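Local coordinates for protein L-ribulose 3-epimerase (PDB 3VYL) that catalyses the epimerisation of ketoses at C3, with L-ribulose probably its preferred substrate, in a manganese-binding TIM barrel, at residues F9-S14 with L24-D29; L193-A198 with F226-A231. All coordinates share one frame; numbering follows the deposited sequence.

Interaction 1 (F9-S14 with L24-D29); sequences FVWSAS and LANTRD
Trp11 lays one face of its indole over Asn26, joining the loop that follows strand 4-7 to helix 17-30, the first beta-alpha unit of this TIM barrel. The main interaction is a CH-pi contact. Asn26 CB stands 3.4 Å from the centroid of the Trp11 six-membered ring and only 6° off its normal, so the methylene sits over the ring centre. Trp11 CG is anti to its own carbonyl carbon (chi1 -57°), which carries the indole out from the loop toward the helix.

The amide gives a second, more polar touch. Its plane stands 80° from that of the indole, nearly upright on it, and Asn26 ND2 reaches 3.4 Å from Trp11 CE3. Asparagine suits this place because its CB offers an apolar surface to the ring while the amide turns up from it, on a residue that is only partly exposed. The van der Waals contact extends to the helix backbone, with Trp11 CZ2 3.6 Å from Asn26 O.

Near the pyrrole end, Thr27 OG1 lies 3.4 Å from Trp11 NE1, approaching the ring obliquely. This hydroxyl is satisfied within its own helix by the carbonyl oxygen of Thr23. Beyond the two segments, Trp11 also meets Met267 and Ala270, so the large flat side chain fills the join between helices 17-30 and 266-292. Exchanging it for an alanine would probably open a gap between those helices and leave Asn26 CB without its aromatic cover.

Hydrogen bonds shape the loop itself. Ser12 OG, which also bonds Glu19 OE1 at the start of helix 17-30, closes an ST turn: a serine hydroxyl is short enough to turn back to the chain, accepting from Ser14 N at 2.9 Å.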
loop_
_atom_site.group_PDB
_atom_site.type_symbol
_atom_site.label_atom_id
_atom_site.label_comp_id
_atom_site.label_asym_id
_atom_site.label_seq_id
_atom_site.Cartn_x
_atom_site.Cartn_y
_atom_site.Cartn_z
ATOM N N PHE A 9 -7.926 -26.285 13.883
ATOM C CA PHE A 9 -7.204 -25.830 15.065
ATOM C C PHE A 9 -7.530 -24.408 15.487
ATOM O O PHE A 9 -7.038 -23.960 16.512
ATOM C CB PHE A 9 -5.694 -26.015 14.907
ATOM C CG PHE A 9 -5.249 -27.454 14.849
ATOM C CD1 PHE A 9 -6.141 -28.502 15.082
ATOM C CD2 PHE A 9 -3.921 -27.761 14.585
ATOM C CE1 PHE A 9 -5.720 -29.823 15.031
ATOM C CE2 PHE A 9 -3.495 -29.080 14.535
ATOM C CZ PHE A 9 -4.397 -30.112 14.760
ATOM N N VAL A 10 -8.338 -23.696 14.703
ATOM C CA VAL A 10 -8.927 -22.431 15.152
ATOM C C VAL A 10 -9.920 -22.748 16.268
ATOM O O VAL A 10 -10.128 -21.947 17.178
ATOM C CB VAL A 10 -9.681 -21.695 14.012
ATOM C CG1 VAL A 10 -10.444 -20.484 14.544
ATOM C CG2 VAL A 10 -8.734 -21.282 12.892
ATOM N N TRP A 11 -10.533 -23.926 16.190
ATOM C CA TRP A 11 -11.577 -24.325 17.129
ATOM C C TRP A 11 -11.071 -25.223 18.248
ATOM O O TRP A 11 -11.225 -24.891 19.423
ATOM C CB TRP A 11 -12.706 -25.021 16.379
ATOM C CG TRP A 11 -13.361 -24.230 15.267
ATOM C CD1 TRP A 11 -13.431 -24.570 13.918
ATOM C CD2 TRP A 11 -14.098 -22.963 15.376
ATOM N NE1 TRP A 11 -14.129 -23.629 13.215
ATOM C CE2 TRP A 11 -14.560 -22.643 14.030
ATOM C CE3 TRP A 11 -14.409 -22.102 16.416
ATOM C CZ2 TRP A 11 -15.296 -21.506 13.757
ATOM C CZ3 TRP A 11 -15.154 -20.956 16.128
ATOM C CH2 TRP A 11 -15.589 -20.671 14.826
ATOM N N SER A 12 -10.485 -26.368 17.884
ATOM C CA SER A 12 -9.993 -27.364 18.837
ATOM C C SER A 12 -8.886 -28.233 18.242
ATOM O O SER A 12 -8.856 -28.470 17.037
ATOM C CB SER A 12 -11.134 -28.264 19.314
ATOM O OG SER A 12 -10.630 -29.455 19.913
ATOM N N ALA A 13 -7.987 -28.714 19.097
ATOM C CA ALA A 13 -6.902 -29.596 18.663
ATOM C C ALA A 13 -7.206 -31.027 19.060
ATOM O O ALA A 13 -6.414 -31.936 18.804
ATOM C CB ALA A 13 -5.573 -29.154 19.263
ATOM N N SER A 14 -8.363 -31.220 19.678
ATOM C CA SER A 14 -8.730 -32.522 20.202
ATOM C C SER A 14 -9.438 -33.368 19.161
ATOM O O SER A 14 -10.136 -32.839 18.296
ATOM C CB SER A 14 -9.616 -32.376 21.437
ATOM O OG SER A 14 -10.415 -33.538 21.604
ATOM N N LEU A 24 -17.091 -28.807 13.675
ATOM C CA LEU A 24 -18.016 -28.766 12.547
ATOM C C LEU A 24 -19.155 -27.755 12.708
ATOM O O LEU A 24 -19.396 -26.953 11.819
ATOM C CB LEU A 24 -18.570 -30.171 12.285
ATOM C CG LEU A 24 -17.781 -31.129 11.376
ATOM C CD1 LEU A 24 -16.284 -30.840 11.331
ATOM C CD2 LEU A 24 -18.046 -32.583 11.750
ATOM N N ALA A 25 -19.852 -27.783 13.834
ATOM C CA ALA A 25 -20.971 -26.862 14.050
ATOM C C ALA A 25 -20.507 -25.405 14.117
ATOM O O ALA A 25 -21.234 -24.484 13.698
ATOM C CB ALA A 25 -21.747 -27.236 15.309
ATOM N N ASN A 26 -19.308 -25.199 14.661
ATOM C CA ASN A 26 -18.721 -23.871 14.722
ATOM C C ASN A 26 -18.360 -23.383 13.324
ATOM O O ASN A 26 -18.700 -22.260 12.961
ATOM C CB ASN A 26 -17.521 -23.840 15.671
ATOM C CG ASN A 26 -17.935 -23.876 17.132
ATOM O OD1 ASN A 26 -19.051 -24.281 17.460
ATOM N ND2 ASN A 26 -17.042 -23.449 18.016
ATOM N N THR A 27 -17.714 -24.245 12.538
ATOM C CA THR A 27 -17.445 -23.983 11.130
ATOM C C THR A 27 -18.684 -23.460 10.384
ATOM O O THR A 27 -18.623 -22.414 9.725
ATOM C CB THR A 27 -16.916 -25.244 10.422
ATOM O OG1 THR A 27 -15.729 -25.702 11.078
ATOM C CG2 THR A 27 -16.594 -24.953 8.976
ATOM N N ARG A 28 -19.800 -24.179 10.497
ATOM C CA ARG A 28 -21.035 -23.782 9.836
ATOM C C ARG A 28 -21.627 -22.469 10.359
ATOM O O ARG A 28 -22.062 -21.634 9.564
ATOM C CB ARG A 28 -22.079 -24.899 9.918
ATOM C CG ARG A 28 -21.917 -26.002 8.881
ATOM C CD ARG A 28 -22.551 -25.643 7.539
ATOM N NE ARG A 28 -23.997 -25.401 7.623
ATOM C CZ ARG A 28 -24.789 -25.148 6.578
ATOM N NH1 ARG A 28 -24.292 -25.106 5.343
ATOM N NH2 ARG A 28 -26.086 -24.941 6.769
ATOM N N ASP A 29 -21.643 -22.276 11.678
ATOM C CA ASP A 29 -22.163 -21.030 12.251
ATOM C C ASP A 29 -21.370 -19.804 11.816
ATOM O O ASP A 29 -21.916 -18.704 11.721
ATOM C CB ASP A 29 -22.203 -21.102 13.776
ATOM C CG ASP A 29 -23.263 -22.058 14.286
ATOM O OD1 ASP A 29 -23.686 -21.900 15.448
ATOM O OD2 ASP A 29 -23.672 -22.970 13.525
#

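Interaction 2 (L193-A198 with F226-A231); sequences LAIRHA and FDALTA
Ile195 packs against Ala228 where helices 191-197 and 222-231 run side by side on the outside of the TIM barrel, in two successive beta-alpha units. The short segments are almost parallel, their axes 8.7 Å apart at closest approach and inclined by 16°. Such close spacing suits an alanine, whose methyl takes little room between the two backbones.

Along the first segment, Leu193 turns from helix 222-231 and packs on Val291 of the second subunit, so this helix serves the assembly as well as the barrel. Ile195 then makes the apolar part of the contact. Its CG2 is anti to the backbone N, with chi1 at -72°, and makes the closest approach: Ile195 CG2 meets Ala228 CB at 3.7 Å. The same methyl reaches Leu229, whose CB starts away from the neighbouring helix but whose end comes back, bringing Leu229 CD2 within 4.0 Å of Ile195 CG2. The other branch of the isoleucine adds a looser touch, Ile195 CD1 lying 4.1 Å from Ala228 CB. A beta-branched residue fits well, since one arm settles on the alanine and leucine while the second spreads beside the same methyl.

Arg196 comes next, with its side chain reaching over the end of the other segment. Its chain runs extended from CG to NE and lays one guanidinium face over the Ala231 methyl, with Arg196 NH2 3.4 Å from Ala231 CB. Alanine leaves that flat group room to rest. Arg196 of the second subunit lies close by, a pairing of like charges at the interface that probably costs some electrostatic energy. The helix ends one residue on, at His197: Ala198 departs from helical angles, and its N donates to Ile195 O at 3.0 Å.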
loop_
_atom_site.group_PDB
_atom_site.type_symbol
_atom_site.label_atom_id
_atom_site.label_comp_id
_atom_site.label_asym_id
_atom_site.label_seq_id
_atom_site.Cartn_x
_atom_site.Cartn_y
_atom_site.Cartn_z
ATOM N N LEU A 193 2.986 -10.957 -7.239
ATOM C CA LEU A 193 3.862 -11.420 -8.302
ATOM C C LEU A 193 4.065 -12.917 -8.230
ATOM O O LEU A 193 3.998 -13.598 -9.252
ATOM C CB LEU A 193 5.200 -10.695 -8.273
ATOM C CG LEU A 193 5.343 -9.565 -9.288
ATOM C CD1 LEU A 193 4.013 -8.908 -9.612
ATOM C CD2 LEU A 193 6.368 -8.537 -8.826
ATOM N N ALA A 194 4.284 -13.425 -7.019
ATOM C CA ALA A 194 4.522 -14.845 -6.808
ATOM C C ALA A 194 3.283 -15.685 -7.138
ATOM O O ALA A 194 3.398 -16.752 -7.765
ATOM C CB ALA A 194 4.998 -15.096 -5.391
ATOM N N ILE A 195 2.108 -15.203 -6.738
ATOM C CA ILE A 195 0.865 -15.839 -7.158
ATOM C C ILE A 195 0.769 -15.896 -8.700
ATOM O O ILE A 195 0.505 -16.962 -9.271
ATOM C CB ILE A 195 -0.382 -15.150 -6.557
ATOM C CG1 ILE A 195 -0.483 -15.450 -5.057
ATOM C CG2 ILE A 195 -1.655 -15.617 -7.272
ATOM C CD1 ILE A 195 -1.316 -14.461 -4.260
ATOM N N ARG A 196 1.007 -14.761 -9.364
ATOM C CA ARG A 196 0.937 -14.682 -10.833
ATOM C C ARG A 196 1.914 -15.642 -11.494
ATOM O O ARG A 196 1.604 -16.262 -12.519
ATOM C CB ARG A 196 1.221 -13.265 -11.323
ATOM C CG ARG A 196 0.074 -12.309 -11.106
ATOM C CD ARG A 196 0.480 -10.910 -11.514
ATOM N NE ARG A 196 -0.624 -9.970 -11.353
ATOM C CZ ARG A 196 -1.523 -9.695 -12.294
ATOM N NH1 ARG A 196 -1.454 -10.289 -13.468
ATOM N NH2 ARG A 196 -2.496 -8.830 -12.043
ATOM N N HIS A 197 3.089 -15.760 -10.893
ATOM C CA HIS A 197 4.128 -16.629 -11.404
ATOM C C HIS A 197 3.761 -18.084 -11.304
ATOM O O HIS A 197 4.265 -18.898 -12.064
ATOM C CB HIS A 197 5.417 -16.345 -10.651
ATOM C CG HIS A 197 6.620 -17.045 -11.214
ATOM N ND1 HIS A 197 7.089 -16.795 -12.451
ATOM C CD2 HIS A 197 7.468 -18.002 -10.653
ATOM C CE1 HIS A 197 8.177 -17.561 -12.682
ATOM N NE2 HIS A 197 8.405 -18.303 -11.580
ATOM N N ALA A 198 2.865 -18.417 -10.372
ATOM C CA ALA A 198 2.499 -19.809 -10.060
ATOM C C ALA A 198 1.192 -20.282 -10.717
ATOM O O ALA A 198 0.710 -21.379 -10.422
ATOM C CB ALA A 198 2.424 -19.992 -8.551
ATOM N N PHE A 226 -5.953 -10.841 -3.323
ATOM C CA PHE A 226 -7.226 -11.179 -3.953
ATOM C C PHE A 226 -7.228 -10.789 -5.437
ATOM O O PHE A 226 -7.771 -11.528 -6.274
ATOM C CB PHE A 226 -8.400 -10.555 -3.194
ATOM C CG PHE A 226 -8.507 -11.012 -1.754
ATOM C CD1 PHE A 226 -8.268 -12.340 -1.401
ATOM C CD2 PHE A 226 -8.879 -10.121 -0.755
ATOM C CE1 PHE A 226 -8.383 -12.757 -0.077
ATOM C CE2 PHE A 226 -9.001 -10.527 0.564
ATOM C CZ PHE A 226 -8.754 -11.847 0.907
ATOM N N ASP A 227 -6.594 -9.650 -5.747
ATOM C CA ASP A 227 -6.370 -9.199 -7.129
ATOM C C ASP A 227 -5.531 -10.178 -7.943
ATOM O O ASP A 227 -5.835 -10.422 -9.111
ATOM C CB ASP A 227 -5.671 -7.834 -7.161
ATOM C CG ASP A 227 -6.593 -6.686 -6.847
ATOM O OD1 ASP A 227 -6.084 -5.558 -6.785
ATOM O OD2 ASP A 227 -7.810 -6.874 -6.657
ATOM N N ALA A 228 -4.469 -10.720 -7.349
ATOM C CA ALA A 228 -3.619 -11.696 -8.047
ATOM C C ALA A 228 -4.357 -13.018 -8.329
ATOM O O ALA A 228 -4.359 -13.485 -9.467
ATOM C CB ALA A 228 -2.327 -11.942 -7.287
ATOM N N LEU A 229 -4.999 -13.599 -7.306
ATOM C CA LEU A 229 -5.837 -14.801 -7.478
ATOM C C LEU A 229 -6.864 -14.586 -8.569
ATOM O O LEU A 229 -7.062 -15.460 -9.418
ATOM C CB LEU A 229 -6.558 -15.195 -6.175
ATOM C CG LEU A 229 -5.664 -15.589 -4.999
ATOM C CD1 LEU A 229 -6.463 -15.752 -3.734
ATOM C CD2 LEU A 229 -4.861 -16.843 -5.291
ATOM N N THR A 230 -7.501 -13.412 -8.549
ATOM C CA THR A 230 -8.520 -13.064 -9.534
ATOM C C THR A 230 -7.909 -12.865 -10.925
ATOM O O THR A 230 -8.501 -13.266 -11.924
ATOM C CB THR A 230 -9.292 -11.808 -9.115
ATOM O OG1 THR A 230 -9.881 -12.017 -7.821
ATOM C CG2 THR A 230 -10.370 -11.435 -10.145
ATOM N N ALA A 231 -6.720 -12.272 -10.993
ATOM C CA ALA A 231 -6.067 -12.106 -12.284
ATOM C C ALA A 231 -5.791 -13.453 -12.921
ATOM O O ALA A 231 -5.906 -13.592 -14.127
ATOM C CB ALA A 231 -4.781 -11.311 -12.153
#

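Interaction 1 closes before interaction 2 opens along the chain, and the two belong to different sectors of one eight-stranded parallel barrel. Residues 9-14 and 24-29 lie in the first beta-alpha unit, whereas 193-198 and 226-231 belong to the helices that flank strand 202-207. Their centres are 29 Å apart and their nearest atoms about 15 Å, so they do not touch. Helix 266-292 borders both, meeting Trp11 near its start and Phe226 farther along. The sites differ in setting: no other chain of the assembly touches the segments of interaction 1, whereas those of interaction 2 also meet the second subunit. Both lie outside the strands, near whose ends sit the manganese ligands Glu147, Asp180, His206 and Glu241.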